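Local coordinates for GH127 beta-L-arabinofuranoside (Geobacillus stearothermophilus, PDB 4QK0), which probably hydrolyses beta-L-arabinofuranosides, as a beta-L-arabinofuranosidase of glycoside hydrolase family 127, at residues L90-D103 / A151-F163. Residues are numbered along the deposited sequence; the frame is centred on the assembly and turned at random.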
loop_
_atom_site.group_PDB
_atom_site.type_symbol
_atom_site.label_atom_id
_atom_site.label_comp_id
_atom_site.label_asym_id
_atom_site.label_seq_id
_atom_site.Cartn_x
_atom_site.Cartn_y
_atom_site.Cartn_z
ATOM N N LEU A 90 31.257 -20.890 -19.842
ATOM C CA LEU A 90 32.405 -21.623 -20.350
ATOM C C LEU A 90 32.347 -23.118 -20.129
ATOM O O LEU A 90 33.001 -23.830 -20.861
ATOM C CB LEU A 90 33.697 -21.082 -19.749
ATOM C CG LEU A 90 34.034 -19.633 -20.104
ATOM C CD1 LEU A 90 35.257 -19.150 -19.355
ATOM C CD2 LEU A 90 34.250 -19.446 -21.602
ATOM N N GLU A 91 31.607 -23.604 -19.132
ATOM C CA GLU A 91 31.375 -25.048 -18.971
ATOM C C GLU A 91 30.589 -25.631 -20.119
ATOM O O GLU A 91 30.699 -26.818 -20.374
ATOM C CB GLU A 91 30.561 -25.366 -17.715
ATOM C CG GLU A 91 31.303 -25.269 -16.400
ATOM C CD GLU A 91 30.506 -25.792 -15.206
ATOM O OE1 GLU A 91 29.256 -25.703 -15.221
ATOM O OE2 GLU A 91 31.129 -26.295 -14.232
ATOM N N THR A 92 29.727 -24.849 -20.761
ATOM C CA THR A 92 28.847 -25.394 -21.796
ATOM C C THR A 92 29.239 -24.942 -23.205
ATOM O O THR A 92 28.573 -25.277 -24.156
ATOM C CB THR A 92 27.352 -25.035 -21.548
ATOM O OG1 THR A 92 27.143 -23.619 -21.680
ATOM C CG2 THR A 92 26.896 -25.501 -20.171
ATOM N N LYS A 93 30.300 -24.157 -23.336
ATOM C CA LYS A 93 30.808 -23.771 -24.650
ATOM C C LYS A 93 32.054 -22.936 -24.457
ATOM O O LYS A 93 31.985 -21.795 -23.962
ATOM C CB LYS A 93 29.779 -22.967 -25.448
ATOM C CG LYS A 93 30.262 -22.630 -26.853
ATOM C CD LYS A 93 29.335 -21.683 -27.601
ATOM C CE LYS A 93 30.240 -20.633 -28.311
ATOM N NZ LYS A 93 30.241 -20.740 -29.798
ATOM N N ARG A 94 33.200 -23.501 -24.812
ATOM C CA ARG A 94 34.455 -22.764 -24.657
ATOM C C ARG A 94 34.458 -21.593 -25.629
ATOM O O ARG A 94 33.846 -21.629 -26.693
ATOM C CB ARG A 94 35.702 -23.660 -24.814
ATOM C CG ARG A 94 35.832 -24.776 -23.758
ATOM C CD ARG A 94 35.867 -24.274 -22.301
ATOM N NE ARG A 94 37.151 -23.797 -21.781
ATOM C CZ ARG A 94 37.888 -24.437 -20.863
ATOM N NH1 ARG A 94 39.037 -23.919 -20.432
ATOM N NH2 ARG A 94 37.487 -25.611 -20.377
ATOM N N ASP A 95 35.042 -20.507 -25.173
ATOM C CA ASP A 95 35.110 -19.291 -25.937
ATOM C C ASP A 95 36.392 -18.623 -25.464
ATOM O O ASP A 95 36.452 -18.096 -24.334
ATOM C CB ASP A 95 33.892 -18.386 -25.701
ATOM C CG ASP A 95 34.005 -17.054 -26.459
ATOM O OD1 ASP A 95 35.093 -16.721 -26.970
ATOM O OD2 ASP A 95 33.010 -16.340 -26.567
ATOM N N PRO A 96 37.441 -18.734 -26.277
ATOM C CA PRO A 96 38.740 -18.262 -25.843
ATOM C C PRO A 96 38.762 -16.770 -25.598
ATOM O O PRO A 96 39.526 -16.326 -24.765
ATOM C CB PRO A 96 39.687 -18.660 -27.007
ATOM C CG PRO A 96 38.810 -19.215 -28.086
ATOM C CD PRO A 96 37.526 -19.633 -27.443
ATOM N N GLU A 97 37.944 -16.012 -26.308
ATOM C CA GLU A 97 37.902 -14.556 -26.083
ATOM C C GLU A 97 37.282 -14.193 -24.791
ATOM O O GLU A 97 37.822 -13.383 -24.088
ATOM C CB GLU A 97 37.129 -13.811 -27.125
ATOM C CG GLU A 97 37.954 -13.759 -28.368
ATOM C CD GLU A 97 38.077 -12.347 -28.827
ATOM O OE1 GLU A 97 36.994 -11.795 -29.142
ATOM O OE2 GLU A 97 39.222 -11.809 -28.829
ATOM N N LEU A 98 36.152 -14.831 -24.497
ATOM C CA LEU A 98 35.486 -14.637 -23.233
ATOM C C LEU A 98 36.400 -15.080 -22.093
ATOM O O LEU A 98 36.592 -14.375 -21.136
ATOM C CB LEU A 98 34.180 -15.433 -23.224
ATOM C CG LEU A 98 33.218 -15.156 -22.075
ATOM C CD1 LEU A 98 32.976 -13.663 -21.886
ATOM C CD2 LEU A 98 31.908 -15.893 -22.313
ATOM N N GLU A 99 37.032 -16.234 -22.257
ATOM C CA GLU A 99 37.959 -16.717 -21.257
ATOM C C GLU A 99 39.138 -15.765 -21.022
ATOM O O GLU A 99 39.619 -15.596 -19.902
ATOM C CB GLU A 99 38.453 -18.088 -21.668
ATOM C CG GLU A 99 39.102 -18.828 -20.524
ATOM C CD GLU A 99 39.096 -20.346 -20.699
ATOM O OE1 GLU A 99 38.197 -20.876 -21.402
ATOM O OE2 GLU A 99 39.991 -20.995 -20.110
ATOM N N LYS A 100 39.606 -15.142 -22.104
ATOM C CA LYS A 100 40.678 -14.158 -22.045
ATOM C C LYS A 100 40.236 -12.909 -21.267
ATOM O O LYS A 100 40.978 -12.398 -20.420
ATOM C CB LYS A 100 41.110 -13.826 -23.493
ATOM C CG LYS A 100 41.926 -12.550 -23.728
ATOM C CD LYS A 100 43.358 -12.698 -23.248
ATOM C CE LYS A 100 44.166 -11.460 -23.628
ATOM N NZ LYS A 100 45.362 -11.312 -22.756
ATOM N N LEU A 101 39.030 -12.403 -21.552
ATOM C CA LEU A 101 38.484 -11.272 -20.805
ATOM C C LEU A 101 38.496 -11.599 -19.321
ATOM O O LEU A 101 38.926 -10.806 -18.528
ATOM C CB LEU A 101 37.056 -10.955 -21.227
ATOM C CG LEU A 101 36.870 -10.429 -22.635
ATOM C CD1 LEU A 101 35.375 -10.238 -22.911
ATOM C CD2 LEU A 101 37.611 -9.113 -22.856
ATOM N N ALA A 102 38.006 -12.778 -18.967
ATOM C CA ALA A 102 37.948 -13.200 -17.553
ATOM C C ALA A 102 39.312 -13.317 -16.942
ATOM O O ALA A 102 39.564 -12.789 -15.853
ATOM C CB ALA A 102 37.214 -14.522 -17.439
ATOM N N ASP A 103 40.223 -13.988 -17.646
ATOM C CA ASP A 103 41.619 -14.087 -17.163
ATOM C C ASP A 103 42.262 -12.739 -16.868
ATOM O O ASP A 103 42.947 -12.620 -15.883
ATOM C CB ASP A 103 42.482 -14.936 -18.126
ATOM C CG ASP A 103 42.127 -16.448 -18.063
ATOM O OD1 ASP A 103 41.520 -16.905 -17.064
ATOM O OD2 ASP A 103 42.412 -17.164 -19.024
ATOM N N ALA A 151 35.302 -17.393 -8.093
ATOM C CA ALA A 151 36.574 -18.110 -8.168
ATOM C C ALA A 151 36.393 -19.631 -8.114
ATOM O O ALA A 151 36.977 -20.366 -8.913
ATOM C CB ALA A 151 37.524 -17.639 -7.075
ATOM N N VAL A 152 35.514 -20.092 -7.237
ATOM C CA VAL A 152 35.188 -21.519 -7.189
ATOM C C VAL A 152 34.621 -21.972 -8.523
ATOM O O VAL A 152 35.062 -22.981 -9.108
ATOM C CB VAL A 152 34.187 -21.851 -6.056
ATOM C CG1 VAL A 152 33.685 -23.297 -6.157
ATOM C CG2 VAL A 152 34.840 -21.635 -4.717
ATOM N N ALA A 153 33.640 -21.229 -9.011
ATOM C CA ALA A 153 33.015 -21.589 -10.260
ATOM C C ALA A 153 34.007 -21.595 -11.434
ATOM O O ALA A 153 33.897 -22.422 -12.337
ATOM C CB ALA A 153 31.844 -20.659 -10.579
ATOM N N TYR A 154 34.869 -20.599 -11.462
ATOM C CA TYR A 154 35.788 -20.428 -12.550
ATOM C C TYR A 154 36.816 -21.585 -12.525
ATOM O O TYR A 154 37.184 -22.101 -13.558
ATOM C CB TYR A 154 36.466 -19.034 -12.462
ATOM C CG TYR A 154 37.168 -18.658 -13.738
ATOM C CD1 TYR A 154 36.449 -18.200 -14.829
ATOM C CD2 TYR A 154 38.553 -18.813 -13.882
ATOM C CE1 TYR A 154 37.067 -17.884 -16.023
ATOM C CE2 TYR A 154 39.188 -18.491 -15.068
ATOM C CZ TYR A 154 38.437 -18.027 -16.137
ATOM O OH TYR A 154 39.022 -17.703 -17.348
ATOM N N PHE A 155 37.241 -22.002 -11.338
ATOM C CA PHE A 155 38.088 -23.180 -11.233
ATOM C C PHE A 155 37.451 -24.464 -11.769
ATOM O O PHE A 155 38.054 -25.199 -12.552
ATOM C CB PHE A 155 38.503 -23.406 -9.799
ATOM C CG PHE A 155 39.324 -24.636 -9.632
ATOM C CD1 PHE A 155 40.570 -24.735 -10.258
ATOM C CD2 PHE A 155 38.852 -25.710 -8.911
ATOM C CE1 PHE A 155 41.331 -25.882 -10.154
ATOM C CE2 PHE A 155 39.617 -26.864 -8.789
ATOM C CZ PHE A 155 40.851 -26.943 -9.402
ATOM N N ARG A 156 36.232 -24.723 -11.368
ATOM C CA ARG A 156 35.518 -25.921 -11.789
ATOM C C ARG A 156 35.310 -25.914 -13.254
ATOM O O ARG A 156 35.294 -26.977 -13.852
ATOM C CB ARG A 156 34.142 -26.066 -11.088
ATOM C CG ARG A 156 34.305 -26.319 -9.614
ATOM C CD ARG A 156 33.026 -26.615 -8.861
ATOM N NE ARG A 156 33.442 -27.596 -7.871
ATOM C CZ ARG A 156 33.024 -27.677 -6.623
ATOM N NH1 ARG A 156 32.113 -26.822 -6.164
ATOM N NH2 ARG A 156 33.535 -28.648 -5.854
ATOM N N ALA A 157 35.157 -24.735 -13.846
ATOM C CA ALA A 157 34.895 -24.655 -15.288
ATOM C C ALA A 157 36.132 -24.746 -16.150
ATOM O O ALA A 157 36.069 -25.248 -17.259
ATOM C CB ALA A 157 34.187 -23.330 -15.632
ATOM N N THR A 158 37.212 -24.119 -15.710
ATOM C CA THR A 158 38.368 -23.977 -16.577
ATOM C C THR A 158 39.597 -24.730 -16.099
ATOM O O THR A 158 40.548 -24.856 -16.854
ATOM C CB THR A 158 38.801 -22.515 -16.698
ATOM O OG1 THR A 158 39.234 -22.030 -15.413
ATOM C CG2 THR A 158 37.687 -21.674 -17.243
ATOM N N GLY A 159 39.608 -25.175 -14.855
ATOM C CA GLY A 159 40.836 -25.780 -14.260
ATOM C C GLY A 159 41.850 -24.754 -13.811
ATOM O O GLY A 159 42.825 -25.086 -13.174
ATOM N N LYS A 160 41.616 -23.477 -14.113
ATOM C CA LYS A 160 42.561 -22.428 -13.729
ATOM C C LYS A 160 42.347 -21.951 -12.305
ATOM O O LYS A 160 41.302 -21.424 -11.986
ATOM C CB LYS A 160 42.470 -21.239 -14.705
ATOM C CG LYS A 160 42.778 -21.631 -16.133
ATOM C CD LYS A 160 42.538 -20.490 -17.084
ATOM C CE LYS A 160 42.873 -20.936 -18.490
ATOM N NZ LYS A 160 42.331 -19.952 -19.464
ATOM N N ARG A 161 43.408 -22.033 -11.519
ATOM C CA ARG A 161 43.414 -21.862 -10.089
ATOM C C ARG A 161 43.757 -20.465 -9.619
ATOM O O ARG A 161 43.687 -20.175 -8.419
ATOM C CB ARG A 161 44.638 -22.680 -9.543
ATOM C CG ARG A 161 44.423 -24.018 -8.894
ATOM C CD ARG A 161 45.493 -24.318 -7.856
ATOM N NE ARG A 161 44.854 -25.112 -6.809
ATOM C CZ ARG A 161 44.276 -24.607 -5.721
ATOM N NH1 ARG A 161 44.313 -23.306 -5.494
ATOM N NH2 ARG A 161 43.672 -25.405 -4.844
ATOM N N ARG A 162 44.270 -19.652 -10.513
ATOM C CA ARG A 162 44.723 -18.322 -10.142
ATOM C C ARG A 162 43.683 -17.541 -9.279
ATOM O O ARG A 162 44.007 -16.995 -8.227
ATOM C CB ARG A 162 45.045 -17.565 -11.434
ATOM C CG ARG A 162 45.520 -16.157 -11.242
ATOM C CD ARG A 162 46.960 -16.087 -10.792
ATOM N NE ARG A 162 47.271 -14.662 -10.686
ATOM C CZ ARG A 162 47.556 -13.997 -9.562
ATOM N NH1 ARG A 162 47.641 -14.602 -8.391
ATOM N NH2 ARG A 162 47.778 -12.691 -9.627
ATOM N N PHE A 163 42.428 -17.540 -9.716
ATOM C CA PHE A 163 41.392 -16.730 -9.046
ATOM C C PHE A 163 41.131 -17.389 -7.694
ATOM O O PHE A 163 41.083 -16.740 -6.653
ATOM C CB PHE A 163 40.156 -16.661 -9.953
ATOM C CG PHE A 163 39.066 -15.666 -9.516
ATOM C CD1 PHE A 163 39.241 -14.750 -8.476
ATOM C CD2 PHE A 163 37.842 -15.648 -10.220
ATOM C CE1 PHE A 163 38.213 -13.860 -8.140
ATOM C CE2 PHE A 163 36.838 -14.779 -9.875
ATOM C CZ PHE A 163 37.019 -13.873 -8.836
HETATM O O HOH W 1 31.705 -23.910 -12.648
#
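Lys160 NZ is clasped between two carboxylates, 2.6 Å from Glu99 OE2 and 2.8 Å from Asp103 OD2, both distances marking salt bridges. It meets Glu99 on the anti side, somewhat out of the carboxylate plane, and Asp103 on the syn lone pair. With CG anti to the carbonyl carbon (chi1 -60°), the extended lysine chain carries NZ to both. Tyr154 OH donates to Asp103 OD1 over 2.6 Å, reaching it from above the carboxylate plane, with ring and carboxylate planes 86° apart. The ring is a knob among Leu90, Glu99, Ala102 and Asp103; Ala102 CB lies 3.7 Å from Tyr154 CE1, while Thr158 CG2, one helical turn on, lies over one face, offset toward the rim. In the second shell, Arg94, though poorly ordered, grips Glu99 side-on through NE and NH1, using syn lone pairs. Replacing Glu99 by an alanine is likely to leave Arg94 without this carboxylate and Lys160 with one fewer. Thr158 OG1 accepts from Lys160 N at 3.1 Å, an ST turn. Thus the end of helix 76-92 and start of 96-112 pack against the C-terminal end of 140-158 and the Gly159-Lys160 turn, within a catalytic domain probably built as an (alpha/alpha)6 barrel, with Val152 and Phe155 on helix 194-205.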